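Local coordinates for protein S-adenosylmethionine:tRNA ribosyltransferase-isomerase (Thermotoga maritima, PDB 1VKY) that probably transfers and isomerises the ribose of S-adenosylmethionine onto preQ1 in tRNA to give epoxyqueuosine, a step in queuosine biosynthesis, at residues E197-K200 against Q205-E208; V209-G214 against G260-R265. One frame throughout, in Å; residues are numbered along the deposited sequence.

Both contacts are made by the strand 205-213, an inner member of a mixed sheet, running parallel to the strand 67-75 on one flank and antiparallel to 234-238 on the other. Along the chain they come in series: contact 1 joins the helix 193-202 to the first half of the strand, and contact 2 sets the second half against the start of the helix 261-270, 46 residues on. Their centres are 18 Å apart. Contact 1 lies about 15 Å from the centre of the chain and contact 2 only about 3 Å from it, so one strand carries both the junction with the helix that precedes it and packing close to the centre of the chain.

Contact 1 (E197-K200 against Q205-E208); sequences EKLK and QFAE
K200 runs past the ring of F206 as an extended chain. Its CB is still 4.8 Å from F206 CE1, but with CG beside the backbone N (chi1 -72°) the next carbon swings in, and K200 CG lies 3.6 Å from F206 CE1. K200 CD steps back to 4.5 Å from F206 CD1; K200 CE returns to 3.7 Å from F206 CD1. The zigzag thus presents alternate methylenes to the CD1-CE1 side of the ring, while K200 NZ passes beyond, 4.9 Å from F206 CD1. The helix 193-202 leads through a short link into the strand 205-213, closing a beta-alpha-beta crossover from the parallel neighbour 67-75; the long connection also holds the six-stranded antiparallel sheet. L199 comes at the far end of the ring: its CD1 approaches F206 CZ at 4.0 Å, near the ring plane and at the edge, and its CB touches the same carbon. L199 is buried, with I59, L62, L68 and F191 around it, whereas K200 is exposed, and F206 spans the two environments. L68 of the strand 67-75 also touches F206, and the F206 carbonyl accepts a hydrogen bond from K245 NZ of the helix 240-252.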
loop_
_atom_site.group_PDB
_atom_site.type_symbol
_atom_site.label_atom_id
_atom_site.label_comp_id
_atom_site.label_asym_id
_atom_site.label_seq_id
_atom_site.Cartn_x
_atom_site.Cartn_y
_atom_site.Cartn_z
ATOM N N GLU B 197 14.754 -17.110 10.502
ATOM C CA GLU B 197 15.733 -18.181 10.688
ATOM C C GLU B 197 16.719 -17.888 11.837
ATOM O O GLU B 197 16.969 -18.748 12.655
ATOM C CB GLU B 197 16.463 -18.439 9.371
ATOM C CG GLU B 197 15.642 -19.292 8.411
ATOM C CD GLU B 197 15.779 -20.793 8.678
ATOM O OE1 GLU B 197 15.170 -21.312 9.641
ATOM N N LYS B 198 17.255 -16.675 11.914
ATOM C CA LYS B 198 18.070 -16.283 13.070
ATOM C C LYS B 198 17.325 -16.476 14.393
ATOM O O LYS B 198 17.873 -16.995 15.355
ATOM C CB LYS B 198 18.490 -14.818 12.973
ATOM C CG LYS B 198 19.596 -14.544 12.012
ATOM C CD LYS B 198 20.009 -13.078 12.106
ATOM C CE LYS B 198 21.178 -12.741 11.171
ATOM N NZ LYS B 198 20.793 -12.725 9.735
ATOM N N LEU B 199 16.063 -16.055 14.444
ATOM C CA LEU B 199 15.266 -16.190 15.675
ATOM C C LEU B 199 15.091 -17.646 16.084
ATOM O O LEU B 199 15.227 -18.038 17.283
ATOM C CB LEU B 199 13.878 -15.539 15.479
ATOM C CG LEU B 199 13.900 -14.017 15.430
ATOM C CD1 LEU B 199 12.613 -13.427 14.864
ATOM C CD2 LEU B 199 14.209 -13.430 16.816
ATOM N N LYS B 200 14.771 -18.477 15.097
ATOM C CA LYS B 200 14.596 -19.891 15.408
ATOM C C LYS B 200 15.920 -20.503 15.912
ATOM O O LYS B 200 15.935 -21.316 16.840
ATOM C CB LYS B 200 14.104 -20.644 14.166
ATOM C CG LYS B 200 12.662 -20.340 13.811
ATOM C CD LYS B 200 12.218 -21.065 12.505
ATOM C CE LYS B 200 10.709 -20.917 12.348
ATOM N NZ LYS B 200 10.196 -21.482 11.081
ATOM N N GLN B 205 10.332 -19.711 19.507
ATOM C CA GLN B 205 9.293 -20.499 18.837
ATOM C C GLN B 205 8.271 -19.621 18.104
ATOM O O GLN B 205 8.119 -18.432 18.415
ATOM C CB GLN B 205 8.593 -21.364 19.868
ATOM C CG GLN B 205 9.562 -22.388 20.489
ATOM C CD GLN B 205 8.855 -23.554 21.127
ATOM O OE1 GLN B 205 7.714 -23.914 20.757
ATOM N NE2 GLN B 205 9.531 -24.169 22.092
ATOM N N PHE B 206 7.573 -20.219 17.139
ATOM C CA PHE B 206 6.541 -19.544 16.352
ATOM C C PHE B 206 5.208 -20.288 16.411
ATOM O O PHE B 206 5.177 -21.509 16.516
ATOM C CB PHE B 206 6.982 -19.438 14.886
ATOM C CG PHE B 206 8.065 -18.416 14.674
ATOM C CD1 PHE B 206 9.381 -18.700 15.051
ATOM C CD2 PHE B 206 7.759 -17.153 14.205
ATOM C CE1 PHE B 206 10.384 -17.727 14.919
ATOM C CE2 PHE B 206 8.772 -16.177 14.074
ATOM C CZ PHE B 206 10.073 -16.479 14.426
ATOM N N ALA B 207 4.104 -19.545 16.380
ATOM C CA ALA B 207 2.794 -20.148 16.220
ATOM C C ALA B 207 1.952 -19.198 15.432
ATOM O O ALA B 207 2.302 -18.016 15.262
ATOM C CB ALA B 207 2.156 -20.434 17.556
ATOM N N GLU B 208 0.838 -19.708 14.923
ATOM C CA GLU B 208 -0.069 -18.868 14.165
ATOM C C GLU B 208 -1.526 -18.896 14.618
ATOM O O GLU B 208 -2.068 -19.910 15.105
ATOM C CB GLU B 208 0.079 -19.141 12.644
ATOM C CG GLU B 208 -0.680 -20.293 12.076
ATOM C CD GLU B 208 -0.570 -20.357 10.541
ATOM O OE1 GLU B 208 0.510 -19.956 9.978
ATOM O OE2 GLU B 208 -1.571 -20.817 9.913
#

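Contact 2 (V209-G214 against G260-R265); sequences VVLHVG and GTTTVR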
loop_
_atom_site.group_PDB
_atom_site.type_symbol
_atom_site.label_atom_id
_atom_site.label_comp_id
_atom_site.label_asym_id
_atom_site.label_seq_id
_atom_site.Cartn_x
_atom_site.Cartn_y
_atom_site.Cartn_z
ATOM N N VAL B 209 -2.168 -17.742 14.462
ATOM C CA VAL B 209 -3.609 -17.699 14.556
ATOM C C VAL B 209 -4.070 -17.302 13.176
ATOM O O VAL B 209 -3.317 -16.715 12.403
ATOM C CB VAL B 209 -4.129 -16.727 15.669
ATOM C CG1 VAL B 209 -3.735 -17.270 17.030
ATOM C CG2 VAL B 209 -3.657 -15.328 15.468
ATOM N N VAL B 210 -5.320 -17.575 12.889
ATOM C CA VAL B 210 -5.870 -17.353 11.554
ATOM C C VAL B 210 -7.124 -16.488 11.638
ATOM O O VAL B 210 -7.898 -16.532 12.627
ATOM C CB VAL B 210 -6.188 -18.715 10.866
ATOM C CG1 VAL B 210 -6.590 -18.519 9.406
ATOM C CG2 VAL B 210 -4.982 -19.661 10.927
ATOM N N LEU B 211 -7.282 -15.640 10.642
ATOM C CA LEU B 211 -8.477 -14.838 10.493
ATOM C C LEU B 211 -9.103 -15.242 9.152
ATOM O O LEU B 211 -8.524 -15.028 8.099
ATOM C CB LEU B 211 -8.149 -13.357 10.532
ATOM C CG LEU B 211 -9.400 -12.483 10.654
ATOM C CD1 LEU B 211 -10.160 -12.703 11.974
ATOM C CD2 LEU B 211 -9.053 -11.023 10.468
ATOM N N HIS B 212 -10.255 -15.865 9.206
ATOM C CA HIS B 212 -10.924 -16.335 7.999
ATOM C C HIS B 212 -11.910 -15.262 7.578
ATOM O O HIS B 212 -12.830 -14.966 8.319
ATOM C CB HIS B 212 -11.660 -17.609 8.291
ATOM C CG HIS B 212 -10.766 -18.733 8.701
ATOM N ND1 HIS B 212 -10.124 -19.532 7.787
ATOM C CD2 HIS B 212 -10.405 -19.197 9.926
ATOM C CE1 HIS B 212 -9.406 -20.447 8.423
ATOM N NE2 HIS B 212 -9.557 -20.266 9.724
ATOM N N VAL B 213 -11.715 -14.716 6.382
ATOM C CA VAL B 213 -12.462 -13.564 5.886
ATOM C C VAL B 213 -13.477 -13.994 4.804
ATOM O O VAL B 213 -13.126 -14.572 3.762
ATOM C CB VAL B 213 -11.495 -12.494 5.363
ATOM C CG1 VAL B 213 -12.259 -11.267 4.910
ATOM C CG2 VAL B 213 -10.487 -12.142 6.443
ATOM N N GLY B 214 -14.742 -13.746 5.117
ATOM C CA GLY B 214 -15.856 -14.135 4.280
ATOM C C GLY B 214 -16.201 -13.049 3.280
ATOM O O GLY B 214 -17.028 -12.177 3.560
ATOM N N GLY B 260 1.077 -8.054 15.946
ATOM C CA GLY B 260 -0.105 -7.369 15.392
ATOM C C GLY B 260 -1.313 -7.358 16.300
ATOM O O GLY B 260 -1.499 -8.261 17.085
ATOM N N THR B 261 -2.128 -6.311 16.196
ATOM C CA THR B 261 -3.320 -6.100 17.013
ATOM C C THR B 261 -4.411 -7.114 16.749
ATOM O O THR B 261 -5.192 -7.466 17.672
ATOM C CB THR B 261 -3.913 -4.701 16.776
ATOM O OG1 THR B 261 -4.140 -4.505 15.375
ATOM C CG2 THR B 261 -2.929 -3.600 17.157
ATOM N N THR B 262 -4.451 -7.652 15.531
ATOM C CA THR B 262 -5.407 -8.768 15.263
ATOM C C THR B 262 -5.090 -9.973 16.146
ATOM O O THR B 262 -5.973 -10.553 16.770
ATOM C CB THR B 262 -5.375 -9.183 13.802
ATOM O OG1 THR B 262 -5.808 -8.074 13.011
ATOM C CG2 THR B 262 -6.420 -10.290 13.509
ATOM N N THR B 263 -3.824 -10.371 16.195
ATOM C CA THR B 263 -3.416 -11.437 17.099
ATOM C C THR B 263 -3.834 -11.156 18.551
ATOM O O THR B 263 -4.342 -12.041 19.249
ATOM C CB THR B 263 -1.901 -11.607 17.026
ATOM O OG1 THR B 263 -1.511 -12.010 15.703
ATOM C CG2 THR B 263 -1.451 -12.747 17.930
ATOM N N VAL B 264 -3.597 -9.925 19.009
ATOM C CA VAL B 264 -3.994 -9.546 20.392
ATOM C C VAL B 264 -5.455 -9.757 20.640
ATOM O O VAL B 264 -5.816 -10.325 21.642
ATOM C CB VAL B 264 -3.657 -8.082 20.681
ATOM C CG1 VAL B 264 -4.218 -7.641 22.044
ATOM C CG2 VAL B 264 -2.162 -7.870 20.635
ATOM N N ARG B 265 -6.314 -9.263 19.744
ATOM C CA ARG B 265 -7.759 -9.389 19.944
ATOM C C ARG B 265 -8.173 -10.825 19.950
ATOM O O ARG B 265 -9.001 -11.220 20.757
ATOM C CB ARG B 265 -8.550 -8.598 18.878
ATOM C CG ARG B 265 -8.227 -7.092 18.828
ATOM C CD ARG B 265 -9.093 -6.229 17.781
ATOM N NE ARG B 265 -9.860 -7.146 16.947
ATOM C CZ ARG B 265 -9.628 -7.442 15.678
ATOM N NH1 ARG B 265 -8.665 -6.837 14.995
ATOM N NH2 ARG B 265 -10.393 -8.363 15.081
#
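V209 and L211 meet T263 and T262 with no ring between them; the one ring nearby, the imidazole of H212, takes no part in the contact. V210 CG1 sits over one face of it, 3.4 Å from the ring plane and displaced from its middle, while its NE2 is hydrogen-bonded to Q237 of the strand 234-238. Across the contact two separate touches are made. V209 CG2 reaches T263 at the fork of its side chain, 4.0 Å from T263 OG1 and 4.2 Å from T263 CG2. Further along the strand, L211 CD2 meets T262 CG2 at 4.1 Å, the two side chains crossing at about a right angle. T262 holds this methyl on the far side of CB from its backbone N, with the hydroxyl beside that N (chi1 -63°). Strand 205-213 thus passes the first turn of the helix 261-270, which has G260 at its N-cap, opens with the bond from V264 N to G260 O, and holds an unidentified bound molecule, probably from the crystallisation liquor, at T261 OG1. N71 of the neighbouring strand 67-75 touches V209, T262 and T263, so this helix start rests on two adjacent strands of the mixed sheet. The contact is nondirectional van der Waals packing of methyl groups, on a methyl at T262 and on both branches of T263, whose hydroxyl is already bonded to V259 O.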